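Side-chain contacts in homoprotocatechuate 2,3-dioxygenase (Brevibacterium fuscum, PDB 4Z6M), which catalyses the oxygen-dependent, iron(II)-dependent ring opening of homoprotocatechuate, an extradiol cleavage of the aromatic ring next to its paired hydroxyls: residues Glu48-Leu53 against Gly107-Ile112; Glu58-Asn63 against Glu127-Thr132; Ser303-Ala308 against Val332-Asp337; Asp337-Thr342 against Asp348-Gly353. The protein carries 1 engineered substitution. All coordinates share one frame; numbering follows the deposited sequence. Where two conformers were deposited one is given.

The four contacts fall into two pairs on opposite sides of the chain's centre. Contacts 1 and 2 lie about 11 Å apart between centres and both reach the N-terminal mixed beta sheet, of the glyoxalase (vicinal oxygen chelate) fold; they touch where N63 N meets L53 O and where T132 OG1 meets G111 O. Contacts 3 and 4 lie about 14 Å apart between centres, share D337 and are tied by F339 N to V332 O, one following the other along the chain. Between the pairs, contacts 2 and 3 come no nearer than about 17 Å, atom to atom. H155, H214 and E267 hold the iron(II). In contact 3 the side chain of Y305 is about 12 Å from the bound iron(II).

Contact 1 of 4, residues Glu48-Leu53 against Gly107-Ile112; sequences ENQIYL and GFVKGI
The phenol oxygen of Y52 is gripped by two partners: it accepts from K110 N across the contact (OH to N 2.9 Å, 158° at the hydrogen) and donates to Q50 OE1 on its own strand (OH to OE1 2.7 Å). Strand 50-54 belongs to the N-terminal mixed beta sheet, of the glyoxalase (vicinal oxygen chelate) fold, and the group it meets is a type II turn, V109 to I112, in the loop between strands 101-104 and 115-119. The Y52 hydroxyl therefore fastens the turn at its second residue. V109 CB sits at the edge of the Y52 ring, 3.9 Å from CE2, while the K110 chain crosses the phenol at about a right angle, its CB 3.5 Å from OH. Two waters complete the link through the carboxamide of Q50, one accepting from NE2 and donating to F108 O. Q50 NE2 also binds T67 OG1, and H62 meets the Y52 ring edge-to-face. The lysine runs extended until its last torsion, chi4 51°, which turns NZ back toward the glutamine; there a second water accepts from K110 NZ at 2.8 Å and donates to Q50 OE1, the same oxygen that the tyrosine hydroxyl approaches from above the amide plane.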
loop_
_atom_site.group_PDB
_atom_site.type_symbol
_atom_site.label_atom_id
_atom_site.label_comp_id
_atom_site.label_asym_id
_atom_site.label_seq_id
_atom_site.Cartn_x
_atom_site.Cartn_y
_atom_site.Cartn_z
ATOM N N GLU A 48 -33.386 19.847 -2.489
ATOM C CA GLU A 48 -33.063 20.995 -1.673
ATOM C C GLU A 48 -33.044 20.706 -0.174
ATOM O O GLU A 48 -32.592 21.545 0.612
ATOM C CB GLU A 48 -34.063 22.126 -1.963
ATOM C CG GLU A 48 -34.123 22.555 -3.426
ATOM C CD GLU A 48 -32.867 23.266 -3.901
ATOM O OE1 GLU A 48 -32.006 23.626 -3.060
ATOM O OE2 GLU A 48 -32.751 23.505 -5.133
ATOM N N ASN A 49 -33.626 19.577 0.214
ATOM C CA ASN A 49 -33.759 19.202 1.622
ATOM C C ASN A 49 -32.912 18.014 2.075
ATOM O O ASN A 49 -32.641 17.885 3.270
ATOM C CB ASN A 49 -35.219 18.877 1.896
ATOM C CG ASN A 49 -36.077 20.112 1.848
ATOM O OD1 ASN A 49 -35.859 21.032 2.615
ATOM N ND2 ASN A 49 -37.000 20.165 0.929
ATOM N N GLN A 50 -32.516 17.145 1.133
ATOM C CA GLN A 50 -31.825 15.906 1.492
ATOM C C GLN A 50 -30.794 15.531 0.448
ATOM O O GLN A 50 -30.951 15.812 -0.734
ATOM C CB GLN A 50 -32.802 14.734 1.601
ATOM C CG GLN A 50 -33.838 14.857 2.706
ATOM C CD GLN A 50 -34.707 13.615 2.796
ATOM O OE1 GLN A 50 -35.342 13.211 1.826
ATOM N NE2 GLN A 50 -34.720 12.991 3.955
ATOM N N ILE A 51 -29.746 14.873 0.912
ATOM C CA ILE A 51 -28.762 14.235 0.051
ATOM C C ILE A 51 -28.608 12.802 0.482
ATOM O O ILE A 51 -28.404 12.519 1.662
ATOM C CB ILE A 51 -27.397 14.951 0.120
ATOM C CG1 ILE A 51 -27.574 16.437 -0.246
ATOM C CG2 ILE A 51 -26.387 14.261 -0.783
ATOM C CD1 ILE A 51 -26.373 17.281 0.058
ATOM N N TYR A 52 -28.721 11.906 -0.477
ATOM C CA TYR A 52 -28.647 10.466 -0.242
ATOM C C TYR A 52 -27.326 9.987 -0.831
ATOM O O TYR A 52 -27.072 10.202 -2.012
ATOM C CB TYR A 52 -29.784 9.734 -0.947
ATOM C CG TYR A 52 -31.145 9.981 -0.337
ATOM C CD1 TYR A 52 -31.816 11.192 -0.523
ATOM C CD2 TYR A 52 -31.780 8.988 0.392
ATOM C CE1 TYR A 52 -33.070 11.416 0.046
ATOM C CE2 TYR A 52 -33.031 9.194 0.959
ATOM C CZ TYR A 52 -33.670 10.410 0.783
ATOM O OH TYR A 52 -34.903 10.607 1.385
ATOM N N LEU A 53 -26.500 9.342 -0.006
ATOM C CA LEU A 53 -25.133 8.999 -0.352
ATOM C C LEU A 53 -24.869 7.517 -0.128
ATOM O O LEU A 53 -25.410 6.921 0.807
ATOM C CB LEU A 53 -24.154 9.777 0.523
ATOM C CG LEU A 53 -24.234 11.299 0.383
ATOM C CD1 LEU A 53 -23.474 11.974 1.513
ATOM C CD2 LEU A 53 -23.727 11.733 -0.981
ATOM N N GLY A 107 -41.909 3.558 3.704
ATOM C CA GLY A 107 -40.637 4.061 4.176
ATOM C C GLY A 107 -40.675 5.457 4.753
ATOM O O GLY A 107 -41.638 6.212 4.568
ATOM N N PHE A 108 -39.590 5.820 5.418
ATOM C CA PHE A 108 -39.394 7.171 5.974
ATOM C C PHE A 108 -38.505 8.053 5.125
ATOM O O PHE A 108 -38.512 9.272 5.285
ATOM C CB PHE A 108 -38.736 7.083 7.367
ATOM C CG PHE A 108 -39.621 6.493 8.446
ATOM C CD1 PHE A 108 -39.768 5.123 8.561
ATOM C CD2 PHE A 108 -40.328 7.320 9.320
ATOM C CE1 PHE A 108 -40.557 4.568 9.545
ATOM C CE2 PHE A 108 -41.118 6.761 10.316
ATOM C CZ PHE A 108 -41.248 5.389 10.420
ATOM N N VAL A 109 -37.659 7.422 4.302
ATOM C CA VAL A 109 -36.743 8.122 3.409
ATOM C C VAL A 109 -36.829 7.449 2.046
ATOM O O VAL A 109 -37.231 6.288 1.942
ATOM C CB VAL A 109 -35.278 8.102 3.935
ATOM C CG1 VAL A 109 -35.166 8.738 5.306
ATOM C CG2 VAL A 109 -34.726 6.692 3.979
ATOM N N LYS A 110 -36.441 8.173 1.006
ATOM C CA LYS A 110 -36.449 7.625 -0.349
ATOM C C LYS A 110 -35.560 6.381 -0.434
ATOM O O LYS A 110 -34.506 6.302 0.219
ATOM C CB LYS A 110 -35.970 8.679 -1.333
ATOM C CG LYS A 110 -36.970 9.782 -1.549
ATOM C CD LYS A 110 -36.469 10.786 -2.575
ATOM C CE LYS A 110 -37.517 11.842 -2.907
ATOM N NZ LYS A 110 -38.099 12.497 -1.696
ATOM N N GLY A 111 -35.990 5.398 -1.226
ATOM C CA GLY A 111 -35.172 4.220 -1.492
ATOM C C GLY A 111 -35.253 3.149 -0.432
ATOM O O GLY A 111 -34.576 2.132 -0.550
ATOM N N ILE A 112 -36.083 3.374 0.602
ATOM C CA ILE A 112 -36.453 2.354 1.562
ATOM C C ILE A 112 -37.953 2.140 1.512
ATOM O O ILE A 112 -38.713 3.108 1.422
ATOM C CB ILE A 112 -36.039 2.758 2.988
ATOM C CG1 ILE A 112 -34.556 3.139 3.037
ATOM C CG2 ILE A 112 -36.377 1.634 3.957
ATOM C CD1 ILE A 112 -33.613 1.958 2.952
HETATM O O HOH W 1 -37.308 11.623 4.281
HETATM O O HOH W 2 -35.807 13.819 -0.770
#

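Contact 2 of 4, residues Glu58-Asn63 against Glu127-Thr132; sequences EFIHHN and EFFFET
This is a small, buried, mainly apolar contact in which I60, in the loop between strands 50-54 and 64-68, meets F129, the last residue of strand 125-129, and T132 in the loop that follows, at the N-terminal mixed beta sheet of the glyoxalase (vicinal oxygen chelate) fold. The side chains of I60 and T132 cross at about a right angle, methyl against methyl, with I60 CG2 3.5 Å from T132 CG2. The other arm of the isoleucine goes elsewhere: CG1 stands between the backbone N and the carbonyl carbon (chi1 72°), and the extended end carries CD1 to the edge of the F129 ring, 4.2 Å from CZ. One polar bond crosses, a straight but weak one from H61 N to T132 OG1 at 3.4 Å. The threonine hydroxyl's stronger partner is G111 O, in the turn of contact 1; the bond to the loop is the lesser of the two.

The loop itself is braced by E58. Its OE2 accepts from F59 N and I60 N, which arrive from opposite faces of the carboxylate. E58 OE1, 2.9 Å from N63 ND2, lies in the amide plane of N63 but is itself met on its anti side, tilted from the carboxylate plane; R17 adds a salt bridge to OE1. H61 ND1 and H62 ND1 share a hydrogen bond of 2.8 Å, each at the other ring's edge. From the second subunit, D277 packs on I60. The chemistry implies a division of labour: carboxylate and imidazole bonds probably set the shape of the loop, while methyl and ring contacts, with one weak bond, join it to the strand end and the loop after it.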
loop_
_atom_site.group_PDB
_atom_site.type_symbol
_atom_site.label_atom_id
_atom_site.label_comp_id
_atom_site.label_asym_id
_atom_site.label_seq_id
_atom_site.Cartn_x
_atom_site.Cartn_y
_atom_site.Cartn_z
ATOM N N GLU A 58 -21.572 -0.391 -2.366
ATOM C CA GLU A 58 -22.956 -0.613 -1.942
ATOM C C GLU A 58 -23.901 -0.826 -3.116
ATOM O O GLU A 58 -23.748 -0.205 -4.160
ATOM C CB GLU A 58 -23.434 0.577 -1.119
ATOM C CG GLU A 58 -24.787 0.346 -0.458
ATOM C CD GLU A 58 -24.785 -0.916 0.379
ATOM O OE1 GLU A 58 -24.289 -0.837 1.545
ATOM O OE2 GLU A 58 -25.255 -1.981 -0.099
ATOM N N PHE A 59 -24.893 -1.695 -2.937
ATOM C CA PHE A 59 -25.955 -1.884 -3.937
ATOM C C PHE A 59 -27.332 -1.420 -3.436
ATOM O O PHE A 59 -28.226 -1.194 -4.243
ATOM C CB PHE A 59 -26.052 -3.338 -4.443
ATOM C CG PHE A 59 -26.661 -4.276 -3.453
ATOM C CD1 PHE A 59 -25.892 -4.841 -2.445
ATOM C CD2 PHE A 59 -28.006 -4.572 -3.488
ATOM C CE1 PHE A 59 -26.474 -5.658 -1.500
ATOM C CE2 PHE A 59 -28.579 -5.427 -2.549
ATOM C CZ PHE A 59 -27.806 -5.949 -1.553
ATOM N N ILE A 60 -27.521 -1.301 -2.118
ATOM C CA ILE A 60 -28.781 -0.727 -1.611
ATOM C C ILE A 60 -28.732 0.773 -1.843
ATOM O O ILE A 60 -27.696 1.338 -2.208
ATOM C CB ILE A 60 -29.070 -1.069 -0.124
ATOM C CG1 ILE A 60 -28.147 -0.327 0.857
ATOM C CG2 ILE A 60 -29.047 -2.581 0.094
ATOM C CD1 ILE A 60 -28.654 -0.383 2.292
ATOM N N HIS A 61 -29.874 1.439 -1.679
ATOM C CA HIS A 61 -29.998 2.778 -2.220
ATOM C C HIS A 61 -29.014 3.775 -1.614
ATOM O O HIS A 61 -28.504 4.648 -2.299
ATOM C CB HIS A 61 -31.421 3.270 -2.018
ATOM C CG HIS A 61 -31.696 4.604 -2.622
ATOM N ND1 HIS A 61 -31.667 5.766 -1.891
ATOM C CD2 HIS A 61 -32.072 4.957 -3.871
ATOM C CE1 HIS A 61 -32.009 6.786 -2.659
ATOM N NE2 HIS A 61 -32.245 6.320 -3.870
ATOM N N HIS A 62 -28.730 3.646 -0.315
ATOM C CA HIS A 62 -27.850 4.593 0.343
ATOM C C HIS A 62 -27.301 4.009 1.644
ATOM O O HIS A 62 -27.857 3.068 2.206
ATOM C CB HIS A 62 -28.580 5.887 0.643
ATOM C CG HIS A 62 -29.820 5.683 1.447
ATOM N ND1 HIS A 62 -31.074 5.649 0.882
ATOM C CD2 HIS A 62 -29.999 5.472 2.770
ATOM C CE1 HIS A 62 -31.969 5.428 1.820
ATOM N NE2 HIS A 62 -31.342 5.306 2.976
ATOM N N ASN A 63 -26.218 4.620 2.095
ATOM C CA ASN A 63 -25.631 4.379 3.415
ATOM C C ASN A 63 -25.748 5.588 4.343
ATOM O O ASN A 63 -25.473 5.467 5.553
ATOM C CB ASN A 63 -24.165 4.011 3.312
ATOM C CG ASN A 63 -23.916 2.734 2.537
ATOM O OD1 ASN A 63 -23.148 2.737 1.563
ATOM N ND2 ASN A 63 -24.544 1.647 2.951
ATOM N N GLU A 127 -33.999 2.036 13.066
ATOM C CA GLU A 127 -34.888 1.593 11.995
ATOM C C GLU A 127 -34.548 0.154 11.595
ATOM O O GLU A 127 -33.380 -0.211 11.542
ATOM C CB GLU A 127 -34.790 2.488 10.752
ATOM C CG GLU A 127 -35.753 2.061 9.639
ATOM C CD GLU A 127 -35.705 2.961 8.416
ATOM O OE1 GLU A 127 -36.353 4.053 8.435
ATOM O OE2 GLU A 127 -35.010 2.580 7.446
ATOM N N PHE A 128 -35.578 -0.624 11.298
ATOM C CA PHE A 128 -35.456 -1.942 10.700
ATOM C C PHE A 128 -36.245 -1.956 9.407
ATOM O O PHE A 128 -37.411 -1.531 9.359
ATOM C CB PHE A 128 -35.995 -2.995 11.648
ATOM C CG PHE A 128 -35.282 -3.014 12.963
ATOM C CD1 PHE A 128 -34.106 -3.730 13.104
ATOM C CD2 PHE A 128 -35.722 -2.227 14.020
ATOM C CE1 PHE A 128 -33.402 -3.708 14.293
ATOM C CE2 PHE A 128 -35.027 -2.204 15.216
ATOM C CZ PHE A 128 -33.870 -2.949 15.353
ATOM N N PHE A 129 -35.606 -2.450 8.356
ATOM C CA PHE A 129 -36.248 -2.528 7.032
ATOM C C PHE A 129 -35.652 -3.718 6.286
ATOM O O PHE A 129 -34.508 -4.111 6.571
ATOM C CB PHE A 129 -36.034 -1.238 6.232
ATOM C CG PHE A 129 -34.625 -1.088 5.717
ATOM C CD1 PHE A 129 -33.654 -0.512 6.510
ATOM C CD2 PHE A 129 -34.259 -1.616 4.476
ATOM C CE1 PHE A 129 -32.339 -0.443 6.071
ATOM C CE2 PHE A 129 -32.946 -1.534 4.032
ATOM C CZ PHE A 129 -31.993 -0.947 4.825
ATOM N N PHE A 130 -36.421 -4.263 5.342
ATOM C CA PHE A 130 -35.895 -5.176 4.322
ATOM C C PHE A 130 -35.878 -4.516 2.931
ATOM O O PHE A 130 -34.828 -4.471 2.269
ATOM C CB PHE A 130 -36.687 -6.481 4.259
ATOM C CG PHE A 130 -36.299 -7.325 3.092
ATOM C CD1 PHE A 130 -35.149 -8.084 3.138
ATOM C CD2 PHE A 130 -37.028 -7.267 1.910
ATOM C CE1 PHE A 130 -34.757 -8.815 2.037
ATOM C CE2 PHE A 130 -36.656 -8.007 0.816
ATOM C CZ PHE A 130 -35.514 -8.774 0.875
ATOM N N GLU A 131 -37.025 -3.991 2.490
ATOM C CA GLU A 131 -37.159 -3.469 1.128
ATOM C C GLU A 131 -36.306 -2.223 0.916
ATOM O O GLU A 131 -36.358 -1.279 1.687
ATOM C CB GLU A 131 -38.625 -3.105 0.815
ATOM C CG GLU A 131 -39.633 -4.246 0.945
ATOM C CD GLU A 131 -41.099 -3.836 0.797
ATOM O OE1 GLU A 131 -41.499 -2.631 0.957
ATOM O OE2 GLU A 131 -41.871 -4.786 0.519
ATOM N N THR A 132 -35.527 -2.234 -0.170
ATOM C CA THR A 132 -34.728 -1.088 -0.560
ATOM C C THR A 132 -34.503 -1.105 -2.075
ATOM O O THR A 132 -34.391 -2.175 -2.686
ATOM C CB THR A 132 -33.389 -1.013 0.220
ATOM O OG1 THR A 132 -32.631 0.133 -0.216
ATOM C CG2 THR A 132 -32.567 -2.261 0.043
#

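Contact 3 of 4, residues Ser303-Ala308 against Val332-Asp337; sequences SWYTEA and VTIGAD
Y305 brings the edge of its ring against the end of I334: CE2 lies 4.1 Å from CD1, and the methyl sits near the plane of the phenol. The side chains meet at a slant. On the isoleucine, chi1 59° and an extended chi2 send CD1 out toward the tyrosine, and CD1 alone of its atoms makes the approach. This is the one direct apolar touch between the segments, and no hydrogen bond spans them.

The polar end of the tyrosine is joined through water instead. Y305 OH and T333 OG1 are 4.3 Å apart, and one water fills the bridge, 2.7 Å from Y305 OH and 2.8 Å from T333 OG1, donating to the threonine. T333 OG1 is also bonded to E329 O, one turn back in its own helix, so the water meets a hydroxyl already held in place. E329 and L330 of the same helix pack on Y305 as well, and R292, R293 and V300 cover it from the loops.

Y305 belongs to helix 302-306, and I334 directly follows helix 329-333. The side chain of Y305 is about 12 Å from the iron(II), too far to be a ligand. What results is a junction of two short helices in the C-terminal part of the chain, where helix 302-306 packs against the iron-bearing sheet, joined by an aromatic edge against an aliphatic tip and by a single bridging water.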
loop_
_atom_site.group_PDB
_atom_site.type_symbol
_atom_site.label_atom_id
_atom_site.label_comp_id
_atom_site.label_asym_id
_atom_site.label_seq_id
_atom_site.Cartn_x
_atom_site.Cartn_y
_atom_site.Cartn_z
ATOM N N SER A 303 -11.662 15.232 23.552
ATOM C CA SER A 303 -12.955 15.385 22.885
ATOM C C SER A 303 -13.581 14.062 22.471
ATOM O O SER A 303 -14.804 13.977 22.340
ATOM C CB SER A 303 -12.856 16.307 21.672
ATOM O OG SER A 303 -12.000 15.777 20.676
ATOM N N TRP A 304 -12.751 13.052 22.216
ATOM C CA TRP A 304 -13.255 11.735 21.872
ATOM C C TRP A 304 -14.131 11.175 22.986
ATOM O O TRP A 304 -15.116 10.488 22.727
ATOM C CB TRP A 304 -12.078 10.782 21.530
ATOM C CG TRP A 304 -12.475 9.639 20.650
ATOM C CD1 TRP A 304 -12.494 9.630 19.291
ATOM C CD2 TRP A 304 -12.986 8.365 21.059
ATOM N NE1 TRP A 304 -12.954 8.430 18.825
ATOM C CE2 TRP A 304 -13.267 7.632 19.883
ATOM C CE3 TRP A 304 -13.241 7.769 22.302
ATOM C CZ2 TRP A 304 -13.800 6.358 19.916
ATOM C CZ3 TRP A 304 -13.777 6.516 22.334
ATOM C CH2 TRP A 304 -14.046 5.814 21.155
ATOM N N TYR A 305 -13.771 11.472 24.230
ATOM C CA TYR A 305 -14.551 11.003 25.353
ATOM C C TYR A 305 -15.719 11.895 25.730
ATOM O O TYR A 305 -16.617 11.424 26.415
ATOM C CB TYR A 305 -13.662 10.857 26.584
ATOM C CG TYR A 305 -12.645 9.744 26.473
ATOM C CD1 TYR A 305 -13.037 8.434 26.252
ATOM C CD2 TYR A 305 -11.280 10.007 26.601
ATOM C CE1 TYR A 305 -12.110 7.412 26.151
ATOM C CE2 TYR A 305 -10.335 8.986 26.521
ATOM C CZ TYR A 305 -10.767 7.676 26.296
ATOM O OH TYR A 305 -9.852 6.638 26.225
ATOM N N THR A 306 -15.683 13.180 25.388
ATOM C CA THR A 306 -16.673 14.129 25.877
ATOM C C THR A 306 -17.729 14.532 24.850
ATOM O O THR A 306 -18.853 14.886 25.234
ATOM C CB THR A 306 -15.999 15.392 26.444
ATOM O OG1 THR A 306 -15.339 16.130 25.412
ATOM C CG2 THR A 306 -15.002 15.036 27.526
ATOM N N GLU A 307 -17.373 14.519 23.567
ATOM C CA GLU A 307 -18.252 15.063 22.523
ATOM C C GLU A 307 -18.919 13.955 21.740
ATOM O O GLU A 307 -18.278 12.947 21.423
ATOM C CB GLU A 307 -17.483 15.957 21.568
ATOM C CG GLU A 307 -16.651 16.999 22.260
ATOM C CD GLU A 307 -17.487 17.867 23.183
ATOM O OE1 GLU A 307 -18.394 18.535 22.654
ATOM O OE2 GLU A 307 -17.252 17.883 24.414
ATOM N N ALA A 308 -20.195 14.148 21.440
ATOM C CA ALA A 308 -20.972 13.202 20.630
ATOM C C ALA A 308 -22.258 13.898 20.194
ATOM O O ALA A 308 -22.642 14.914 20.768
ATOM C CB ALA A 308 -21.277 11.914 21.405
ATOM N N VAL A 332 -10.211 8.074 34.471
ATOM C CA VAL A 332 -9.389 7.011 35.052
ATOM C C VAL A 332 -8.124 6.738 34.255
ATOM O O VAL A 332 -7.214 6.076 34.773
ATOM C CB VAL A 332 -10.178 5.709 35.298
ATOM C CG1 VAL A 332 -11.412 5.975 36.143
ATOM C CG2 VAL A 332 -10.552 4.991 34.010
ATOM N N THR A 333 -8.026 7.267 33.021
ATOM C CA THR A 333 -6.846 7.036 32.179
ATOM C C THR A 333 -5.961 8.252 31.950
ATOM O O THR A 333 -4.736 8.129 32.009
ATOM C CB THR A 333 -7.232 6.432 30.819
ATOM O OG1 THR A 333 -8.034 7.363 30.045
ATOM C CG2 THR A 333 -7.961 5.126 30.996
ATOM N N ILE A 334 -6.564 9.407 31.640
ATOM C CA ILE A 334 -5.774 10.583 31.234
ATOM C C ILE A 334 -6.061 11.841 32.032
ATOM O O ILE A 334 -5.421 12.858 31.804
ATOM C CB ILE A 334 -5.902 10.906 29.720
ATOM C CG1 ILE A 334 -7.348 11.169 29.307
ATOM C CG2 ILE A 334 -5.356 9.766 28.881
ATOM C CD1 ILE A 334 -7.488 11.602 27.846
ATOM N N GLY A 335 -7.008 11.777 32.961
ATOM C CA GLY A 335 -7.302 12.909 33.821
ATOM C C GLY A 335 -6.273 13.042 34.924
ATOM O O GLY A 335 -5.305 12.277 34.996
ATOM N N ALA A 336 -6.475 14.032 35.797
ATOM C CA ALA A 336 -5.475 14.375 36.792
ATOM C C ALA A 336 -5.192 13.255 37.802
ATOM O O ALA A 336 -4.112 13.205 38.373
ATOM C CB ALA A 336 -5.904 15.625 37.527
ATOM N N ASP A 337 -6.167 12.378 38.024
ATOM C CA ASP A 337 -5.987 11.237 38.900
ATOM C C ASP A 337 -5.991 9.907 38.137
ATOM O O ASP A 337 -6.228 8.846 38.727
ATOM C CB ASP A 337 -7.068 11.229 39.989
ATOM C CG ASP A 337 -6.967 12.432 40.927
ATOM O OD1 ASP A 337 -5.833 12.884 41.216
ATOM O OD2 ASP A 337 -8.024 12.921 41.373
HETATM O O HOH W 3 -7.410 7.025 27.365
#

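Contact 4 of 4, residues Asp337-Thr342 against Asp348-Gly353; sequences DGFSFT and DGSYHG
F339 CD1 lies over one face of the H352 imidazole, 3.4 Å above its plane and offset toward the imidazole rim, with F339 CE1 3.5 Å from H352 CE1. Taken from the phenyl group, H352 NE2 lies at the edge. The planes stand at 57°, an oblique pair whose side chains run side by side in the same direction. F339 gets there with CG anti to the backbone N (chi1 177°), which lays its ring along the partner strand as far as S350 CB. H352 NE2 is fixed by E347 OE2, beyond the segment. On the other face of the strands, G349 C lies over one face of the Y351 ring, 4.2 Å above its plane and offset toward the rim.

Strands 339-340 and 351-352 form a short beta hairpin. S340 and Y351 are its hydrogen-bonded pair, N to O in both directions, and F339 with H352 is the non-hydrogen-bonded pair next to it. G353 N adds a bond to G338 O. Toward the hairpin's loop, T342 OG1 donates to G349 O at 2.7 Å, on a lone pair in the carbonyl plane. A water accepts from T342 N and lies 2.8 Å from D348 O, while D239 of the third subunit packs against T342 and Y351.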
loop_
_atom_site.group_PDB
_atom_site.type_symbol
_atom_site.label_atom_id
_atom_site.label_comp_id
_atom_site.label_asym_id
_atom_site.label_seq_id
_atom_site.Cartn_x
_atom_site.Cartn_y
_atom_site.Cartn_z
ATOM N N ASP A 337 -6.167 12.378 38.024
ATOM C CA ASP A 337 -5.987 11.237 38.900
ATOM C C ASP A 337 -5.991 9.907 38.137
ATOM O O ASP A 337 -6.228 8.846 38.727
ATOM C CB ASP A 337 -7.068 11.229 39.989
ATOM C CG ASP A 337 -6.967 12.432 40.927
ATOM O OD1 ASP A 337 -5.833 12.884 41.216
ATOM O OD2 ASP A 337 -8.024 12.921 41.373
ATOM N N GLY A 338 -5.726 9.970 36.833
ATOM C CA GLY A 338 -5.751 8.785 35.990
ATOM C C GLY A 338 -4.432 8.033 35.948
ATOM O O GLY A 338 -3.412 8.473 36.482
ATOM N N PHE A 339 -4.474 6.881 35.293
ATOM C CA PHE A 339 -3.316 6.020 35.150
ATOM C C PHE A 339 -3.459 5.207 33.883
ATOM O O PHE A 339 -4.540 4.705 33.574
ATOM C CB PHE A 339 -3.212 5.075 36.348
ATOM C CG PHE A 339 -2.080 4.109 36.253
ATOM C CD1 PHE A 339 -0.781 4.504 36.535
ATOM C CD2 PHE A 339 -2.317 2.794 35.889
ATOM C CE1 PHE A 339 0.259 3.588 36.435
ATOM C CE2 PHE A 339 -1.278 1.883 35.786
ATOM C CZ PHE A 339 0.004 2.290 36.060
ATOM N N SER A 340 -2.357 5.035 33.164
ATOM C CA SER A 340 -2.265 3.981 32.158
ATOM C C SER A 340 -0.891 3.345 32.125
ATOM O O SER A 340 0.093 3.930 32.591
ATOM C CB SER A 340 -2.656 4.498 30.763
ATOM O OG SER A 340 -1.647 5.302 30.178
ATOM N N PHE A 341 -0.827 2.140 31.565
ATOM C CA PHE A 341 0.419 1.385 31.471
ATOM C C PHE A 341 0.694 0.950 30.045
ATOM O O PHE A 341 -0.221 0.807 29.234
ATOM C CB PHE A 341 0.426 0.178 32.421
ATOM C CG PHE A 341 -0.643 -0.854 32.137
ATOM C CD1 PHE A 341 -0.475 -1.778 31.135
ATOM C CD2 PHE A 341 -1.803 -0.886 32.872
ATOM C CE1 PHE A 341 -1.454 -2.714 30.848
ATOM C CE2 PHE A 341 -2.780 -1.814 32.599
ATOM C CZ PHE A 341 -2.602 -2.744 31.603
ATOM N N THR A 342 1.968 0.686 29.776
ATOM C CA THR A 342 2.383 0.028 28.533
ATOM C C THR A 342 2.466 -1.483 28.736
ATOM O O THR A 342 1.938 -2.254 27.952
ATOM C CB THR A 342 3.719 0.577 28.025
ATOM O OG1 THR A 342 3.602 1.989 27.767
ATOM C CG2 THR A 342 4.127 -0.126 26.731
ATOM N N ASP A 348 7.785 1.446 34.408
ATOM C CA ASP A 348 8.406 2.014 33.231
ATOM C C ASP A 348 7.432 2.012 32.046
ATOM O O ASP A 348 6.851 0.984 31.742
ATOM C CB ASP A 348 9.652 1.194 32.909
ATOM C CG ASP A 348 10.451 1.787 31.804
ATOM O OD1 ASP A 348 10.708 3.003 31.865
ATOM O OD2 ASP A 348 10.827 1.042 30.886
ATOM N N GLY A 349 7.235 3.158 31.394
ATOM C CA GLY A 349 6.194 3.276 30.372
ATOM C C GLY A 349 4.769 3.454 30.880
ATOM O O GLY A 349 3.813 3.280 30.133
ATOM N N SER A 350 4.624 3.802 32.153
ATOM C CA SER A 350 3.318 4.118 32.708
ATOM C C SER A 350 3.174 5.620 32.860
ATOM O O SER A 350 4.174 6.370 32.864
ATOM C CB SER A 350 3.104 3.415 34.055
ATOM O OG SER A 350 3.901 3.978 35.070
ATOM N N TYR A 351 1.927 6.041 33.000
ATOM C CA TYR A 351 1.542 7.456 32.969
ATOM C C TYR A 351 0.621 7.711 34.142
ATOM O O TYR A 351 -0.372 7.022 34.301
ATOM C CB TYR A 351 0.857 7.808 31.619
ATOM C CG TYR A 351 1.722 7.443 30.437
ATOM C CD1 TYR A 351 2.863 8.189 30.129
ATOM C CD2 TYR A 351 1.452 6.327 29.677
ATOM C CE1 TYR A 351 3.677 7.845 29.078
ATOM C CE2 TYR A 351 2.272 5.957 28.634
ATOM C CZ TYR A 351 3.377 6.716 28.333
ATOM O OH TYR A 351 4.191 6.351 27.286
ATOM N N HIS A 352 0.976 8.688 34.968
ATOM C CA HIS A 352 0.206 9.074 36.138
ATOM C C HIS A 352 -0.290 10.500 35.991
ATOM O O HIS A 352 0.517 11.429 35.929
ATOM C CB HIS A 352 1.101 9.047 37.376
ATOM C CG HIS A 352 1.659 7.707 37.690
ATOM N ND1 HIS A 352 1.058 6.853 38.584
ATOM C CD2 HIS A 352 2.773 7.078 37.249
ATOM C CE1 HIS A 352 1.770 5.745 38.674
ATOM N NE2 HIS A 352 2.816 5.856 37.871
ATOM N N GLY A 353 -1.606 10.672 35.972
ATOM C CA GLY A 353 -2.187 12.008 35.946
ATOM C C GLY A 353 -1.938 12.769 34.654
ATOM O O GLY A 353 -2.016 13.985 34.624
HETATM O O HOH W 4 4.190 0.168 31.613
#